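Local coordinates for ribonucleoside triphosphate reductase (Lactobacillus leichmannii, PDB 1L1L), which reduces ribonucleoside triphosphates to 2'-deoxyribonucleoside triphosphates with an adenosylcobalamin (B12) cofactor, working as an allosterically regulated monomeric class II ribonucleotide reductase, at residues P136-K141 with L234-F239; V178-D183 with Q241-R246. One frame throughout, in Å; residues are numbered along the deposited sequence.

In the fold
Contacts 1 and 2 lie about 30 Å and 36 Å from the centre of the chain, with some 10 Å between their own centres. Each ties a loop to the chain at or just after the end of helix 224-236, and the second segment of each falls in the insertion domain of B12-dependent reductases. Both are mainly buried, with partly exposed Tyr138 at the margin of contact 1 and exposed Arg246 at that of contact 2. Contact 1 is polar, a single very short hydroxyl-carboxylate bond; the larger contact 2 rests on a phenylalanine ring. The two are stitched together by Thr242 OG1 on Asp236 O and Asn243 ND2 on Leu237 O, and Ile182 packs on His238.

Contact 1: P136-K141 with L234-F239; sequences PSYLGK and LIDLHF
Tyr138 holds CG between its backbone N and carbonyl carbon (chi1 53°), throwing the ring toward helix 224-236, while Asp236, with CG beside its own N (chi1 -69°), turns its carboxylate out to meet it. The hydroxyl OH of Tyr138 donates to OD2 of Asp236 over a very short 2.5 Å. OD2 sits at the phenol edge near the ring plane, 3.3 Å from CE1 of Tyr138, and the carboxylate stands almost upright to the ring, the planes 87° apart. Ser147 OG also bonds OD2. Here the loop between strands 127-128 and 144-145 meets the C-terminal end of helix 224-236 in the insertion domain, where the helix dipole would probably disfavour a negative charge on Asp236, so these hydroxyls may ease its burial. On the loop side a type I turn runs from Pro136 to Leu139, closed by Leu139 N on Pro136 O. The turn folds Pro136 CB under one face of the Tyr138 ring and sets Leu139 CD2 at its edge, limiting how the phenol can shift; CD1 of Leu139 reaches OD2 of Asp236 at 4.0 Å. His238 ND1 bonds back to Leu234 O at 2.8 Å, in the plane of the imidazole.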
loop_
_atom_site.group_PDB
_atom_site.type_symbol
_atom_site.label_atom_id
_atom_site.label_comp_id
_atom_site.label_asym_id
_atom_site.label_seq_id
_atom_site.Cartn_x
_atom_site.Cartn_y
_atom_site.Cartn_z
ATOM N N PRO A 136 12.807 -18.241 15.711
ATOM C CA PRO A 136 12.913 -18.370 17.170
ATOM C C PRO A 136 13.915 -19.461 17.559
ATOM O O PRO A 136 13.969 -20.518 16.928
ATOM C CB PRO A 136 11.486 -18.710 17.584
ATOM C CG PRO A 136 10.663 -17.964 16.558
ATOM C CD PRO A 136 11.400 -18.302 15.278
ATOM N N SER A 137 14.705 -19.190 18.593
ATOM C CA SER A 137 15.721 -20.125 19.068
ATOM C C SER A 137 15.142 -21.461 19.526
ATOM O O SER A 137 15.770 -22.504 19.370
ATOM C CB SER A 137 16.498 -19.502 20.226
ATOM O OG SER A 137 15.641 -19.272 21.334
ATOM N N TYR A 138 13.946 -21.418 20.098
ATOM C CA TYR A 138 13.297 -22.620 20.602
ATOM C C TYR A 138 12.593 -23.416 19.512
ATOM O O TYR A 138 12.002 -24.459 19.784
ATOM C CB TYR A 138 12.290 -22.232 21.682
ATOM C CG TYR A 138 11.311 -21.180 21.219
ATOM C CD1 TYR A 138 10.371 -21.461 20.222
ATOM C CD2 TYR A 138 11.341 -19.894 21.752
ATOM C CE1 TYR A 138 9.489 -20.485 19.769
ATOM C CE2 TYR A 138 10.464 -18.913 21.304
ATOM C CZ TYR A 138 9.542 -19.216 20.315
ATOM O OH TYR A 138 8.676 -18.244 19.872
ATOM N N LEU A 139 12.658 -22.925 18.280
ATOM C CA LEU A 139 11.996 -23.602 17.169
ATOM C C LEU A 139 12.921 -24.195 16.130
ATOM O O LEU A 139 13.936 -23.604 15.771
ATOM C CB LEU A 139 11.041 -22.645 16.453
ATOM C CG LEU A 139 9.697 -22.349 17.108
ATOM C CD1 LEU A 139 8.956 -21.312 16.279
ATOM C CD2 LEU A 139 8.883 -23.625 17.218
ATOM N N GLY A 140 12.553 -25.374 15.644
ATOM C CA GLY A 140 13.329 -26.008 14.599
ATOM C C GLY A 140 12.891 -25.288 13.339
ATOM O O GLY A 140 11.934 -24.513 13.375
ATOM N N LYS A 141 13.565 -25.527 12.227
ATOM C CA LYS A 141 13.194 -24.852 10.997
ATOM C C LYS A 141 11.813 -25.297 10.518
ATOM O O LYS A 141 10.896 -24.484 10.396
ATOM C CB LYS A 141 14.238 -25.128 9.916
ATOM C CG LYS A 141 14.622 -23.905 9.109
ATOM C CD LYS A 141 15.947 -23.322 9.565
ATOM C CE LYS A 141 17.106 -24.217 9.148
ATOM N NZ LYS A 141 18.419 -23.596 9.469
ATOM N N LEU A 234 6.399 -14.696 23.461
ATOM C CA LEU A 234 5.190 -14.494 24.254
ATOM C C LEU A 234 4.013 -15.335 23.752
ATOM O O LEU A 234 3.293 -15.950 24.544
ATOM C CB LEU A 234 4.782 -13.021 24.237
ATOM C CG LEU A 234 3.430 -12.739 24.896
ATOM C CD1 LEU A 234 3.475 -13.164 26.368
ATOM C CD2 LEU A 234 3.091 -11.267 24.774
ATOM N N ILE A 235 3.812 -15.346 22.436
ATOM C CA ILE A 235 2.727 -16.108 21.841
ATOM C C ILE A 235 2.936 -17.620 21.961
ATOM O O ILE A 235 2.065 -18.338 22.462
ATOM C CB ILE A 235 2.552 -15.749 20.343
ATOM C CG1 ILE A 235 2.038 -14.313 20.203
ATOM C CG2 ILE A 235 1.592 -16.719 19.689
ATOM C CD1 ILE A 235 2.042 -13.790 18.763
ATOM N N ASP A 236 4.088 -18.103 21.508
ATOM C CA ASP A 236 4.376 -19.532 21.543
ATOM C C ASP A 236 4.363 -20.181 22.940
ATOM O O ASP A 236 4.238 -21.407 23.049
ATOM C CB ASP A 236 5.716 -19.831 20.846
ATOM C CG ASP A 236 5.665 -19.618 19.327
ATOM O OD1 ASP A 236 4.623 -19.904 18.710
ATOM O OD2 ASP A 236 6.682 -19.183 18.743
ATOM N N LEU A 237 4.486 -19.377 23.995
ATOM C CA LEU A 237 4.482 -19.911 25.360
ATOM C C LEU A 237 3.075 -20.236 25.845
ATOM O O LEU A 237 2.891 -20.748 26.953
ATOM C CB LEU A 237 5.123 -18.926 26.337
ATOM C CG LEU A 237 6.646 -18.779 26.306
ATOM C CD1 LEU A 237 7.066 -17.806 27.396
ATOM C CD2 LEU A 237 7.308 -20.139 26.512
ATOM N N HIS A 238 2.077 -19.922 25.026
ATOM C CA HIS A 238 0.700 -20.195 25.397
ATOM C C HIS A 238 0.269 -21.564 24.881
ATOM O O HIS A 238 -0.830 -22.021 25.191
ATOM C CB HIS A 238 -0.237 -19.121 24.821
ATOM C CG HIS A 238 -0.210 -17.819 25.561
ATOM N ND1 HIS A 238 0.842 -16.932 25.477
ATOM C CD2 HIS A 238 -1.113 -17.251 26.395
ATOM C CE1 HIS A 238 0.585 -15.875 26.225
ATOM N NE2 HIS A 238 -0.595 -16.043 26.795
ATOM N N PHE A 239 1.136 -22.215 24.108
ATOM C CA PHE A 239 0.814 -23.511 23.515
ATOM C C PHE A 239 1.822 -24.617 23.824
ATOM O O PHE A 239 3.022 -24.484 23.574
ATOM C CB PHE A 239 0.654 -23.352 21.996
ATOM C CG PHE A 239 -0.278 -22.232 21.602
ATOM C CD1 PHE A 239 0.142 -20.902 21.657
ATOM C CD2 PHE A 239 -1.594 -22.501 21.229
ATOM C CE1 PHE A 239 -0.734 -19.859 21.348
ATOM C CE2 PHE A 239 -2.478 -21.468 20.921
ATOM C CZ PHE A 239 -2.050 -20.145 20.980
#

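Contact 2: V178-D183 with Q241-R246; sequences VDFAID and QTNPDR
No backbone hydrogen bonds join 178-183 to 241-246; the two come nearest at Phe180 and Arg246, whose CA atoms stand 7.6 Å apart, where the type I turn Asn243-Arg246 closes with Arg246 N on Asn243 O at 3.1 Å. Phe180 lies between them. Arg246 CA lies over one face of its ring, and Asp179 CB covers the centre of the opposite face, so the phenyl is sandwiched between its own neighbour and the turn. The Arg246 side chain, bent at chi3 (106°), curls back along the rim until NH1 comes within 3.5 Å of CE1 of Phe180. Here it is the guanidinium that offers a face and the ring that offers its CE1 side, with the planes 72° apart. From another quarter the Asn243 amide approaches CD2 of Phe180 obliquely, its ND2 at 3.6 Å. Both loops belong to the region round the insertion by which this class II monomer, as its structure suggests, mimics a dimer: one leads into strand 183-187, the other joins helix 224-236 to strand 249-253. Asn243 CG is anti to the backbone N (chi1 -174°), which carries the amide inward, and ND2 is gripped by Lys247 O and Leu237 O. Those two bonds satisfy the buried NH2 group and fix it beside the ring. Asp179 OD1 accepts from Ala240 N, and Phe180 pairs through its backbone with His238.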
loop_
_atom_site.group_PDB
_atom_site.type_symbol
_atom_site.label_atom_id
_atom_site.label_comp_id
_atom_site.label_asym_id
_atom_site.label_seq_id
_atom_site.Cartn_x
_atom_site.Cartn_y
_atom_site.Cartn_z
ATOM N N VAL A 178 -5.581 -22.621 23.705
ATOM C CA VAL A 178 -4.629 -21.841 24.486
ATOM C C VAL A 178 -4.354 -22.641 25.763
ATOM O O VAL A 178 -5.114 -22.564 26.728
ATOM C CB VAL A 178 -5.205 -20.452 24.864
ATOM C CG1 VAL A 178 -4.168 -19.648 25.632
ATOM C CG2 VAL A 178 -5.636 -19.697 23.605
ATOM N N ASP A 179 -3.263 -23.404 25.751
ATOM C CA ASP A 179 -2.870 -24.251 26.876
ATOM C C ASP A 179 -2.442 -23.592 28.183
ATOM O O ASP A 179 -2.752 -24.117 29.256
ATOM C CB ASP A 179 -1.762 -25.205 26.432
ATOM C CG ASP A 179 -2.279 -26.338 25.580
ATOM O OD1 ASP A 179 -1.456 -27.015 24.928
ATOM O OD2 ASP A 179 -3.508 -26.564 25.568
ATOM N N PHE A 180 -1.728 -22.467 28.117
ATOM C CA PHE A 180 -1.264 -21.812 29.339
ATOM C C PHE A 180 -1.452 -20.307 29.390
ATOM O O PHE A 180 -1.161 -19.601 28.424
ATOM C CB PHE A 180 0.229 -22.094 29.557
ATOM C CG PHE A 180 0.641 -23.498 29.242
ATOM C CD1 PHE A 180 0.125 -24.571 29.964
ATOM C CD2 PHE A 180 1.540 -23.752 28.217
ATOM C CE1 PHE A 180 0.500 -25.877 29.663
ATOM C CE2 PHE A 180 1.925 -25.053 27.907
ATOM C CZ PHE A 180 1.402 -26.121 28.632
ATOM N N ALA A 181 -1.936 -19.814 30.525
ATOM C CA ALA A 181 -2.099 -18.381 30.715
ATOM C C ALA A 181 -0.727 -17.948 31.205
ATOM O O ALA A 181 -0.277 -18.391 32.260
ATOM C CB ALA A 181 -3.141 -18.095 31.769
ATOM N N ILE A 182 -0.059 -17.091 30.441
ATOM C CA ILE A 182 1.283 -16.651 30.804
ATOM C C ILE A 182 1.353 -15.430 31.710
ATOM O O ILE A 182 0.642 -14.450 31.514
ATOM C CB ILE A 182 2.119 -16.355 29.537
ATOM C CG1 ILE A 182 2.177 -17.602 28.648
ATOM C CG2 ILE A 182 3.520 -15.895 29.927
ATOM C CD1 ILE A 182 2.788 -18.821 29.310
ATOM N N ASP A 183 2.224 -15.509 32.712
ATOM C CA ASP A 183 2.442 -14.403 33.634
ATOM C C ASP A 183 3.543 -13.576 32.972
ATOM O O ASP A 183 4.643 -14.083 32.733
ATOM C CB ASP A 183 2.915 -14.922 34.994
ATOM C CG ASP A 183 3.122 -13.805 35.997
ATOM O OD1 ASP A 183 2.200 -12.969 36.143
ATOM O OD2 ASP A 183 4.197 -13.758 36.636
ATOM N N GLN A 241 2.652 -27.300 22.392
ATOM C CA GLN A 241 3.466 -27.742 21.260
ATOM C C GLN A 241 4.815 -27.032 21.183
ATOM O O GLN A 241 5.797 -27.594 20.689
ATOM C CB GLN A 241 2.706 -27.508 19.956
ATOM C CG GLN A 241 2.502 -26.035 19.630
ATOM C CD GLN A 241 1.655 -25.825 18.394
ATOM O OE1 GLN A 241 0.457 -26.102 18.399
ATOM N NE2 GLN A 241 2.275 -25.338 17.322
ATOM N N THR A 242 4.856 -25.793 21.661
ATOM C CA THR A 242 6.079 -24.998 21.640
ATOM C C THR A 242 6.455 -24.555 23.048
ATOM O O THR A 242 7.033 -23.485 23.240
ATOM C CB THR A 242 5.915 -23.744 20.750
ATOM O OG1 THR A 242 4.702 -23.067 21.097
ATOM C CG2 THR A 242 5.867 -24.130 19.287
ATOM N N ASN A 243 6.118 -25.389 24.029
ATOM C CA ASN A 243 6.412 -25.107 25.428
ATOM C C ASN A 243 6.308 -26.387 26.259
ATOM O O ASN A 243 5.447 -26.513 27.135
ATOM C CB ASN A 243 5.443 -24.058 25.977
ATOM C CG ASN A 243 5.800 -23.619 27.384
ATOM O OD1 ASN A 243 6.817 -24.047 27.942
ATOM N ND2 ASN A 243 4.974 -22.760 27.964
ATOM N N PRO A 244 7.191 -27.358 25.988
ATOM C CA PRO A 244 7.184 -28.626 26.723
ATOM C C PRO A 244 7.282 -28.466 28.243
ATOM O O PRO A 244 6.530 -29.096 28.987
ATOM C CB PRO A 244 8.376 -29.379 26.123
ATOM C CG PRO A 244 9.289 -28.271 25.653
ATOM C CD PRO A 244 8.313 -27.312 25.032
ATOM N N ASP A 245 8.196 -27.615 28.698
ATOM C CA ASP A 245 8.397 -27.381 30.127
ATOM C C ASP A 245 7.199 -26.790 30.855
ATOM O O ASP A 245 7.252 -26.563 32.065
ATOM C CB ASP A 245 9.606 -26.472 30.340
ATOM C CG ASP A 245 10.913 -27.222 30.250
ATOM O OD1 ASP A 245 11.060 -28.057 29.332
ATOM O OD2 ASP A 245 11.794 -26.970 31.099
ATOM N N ARG A 246 6.125 -26.528 30.118
ATOM C CA ARG A 246 4.914 -25.980 30.716
ATOM C C ARG A 246 5.233 -24.745 31.557
ATOM O O ARG A 246 4.556 -24.459 32.546
ATOM C CB ARG A 246 4.240 -27.055 31.580
ATOM C CG ARG A 246 4.344 -28.453 30.966
ATOM C CD ARG A 246 3.641 -29.537 31.778
ATOM N NE ARG A 246 2.392 -29.963 31.148
ATOM C CZ ARG A 246 1.212 -29.378 31.339
ATOM N NH1 ARG A 246 1.102 -28.335 32.152
ATOM N NH2 ARG A 246 0.139 -29.833 30.705
#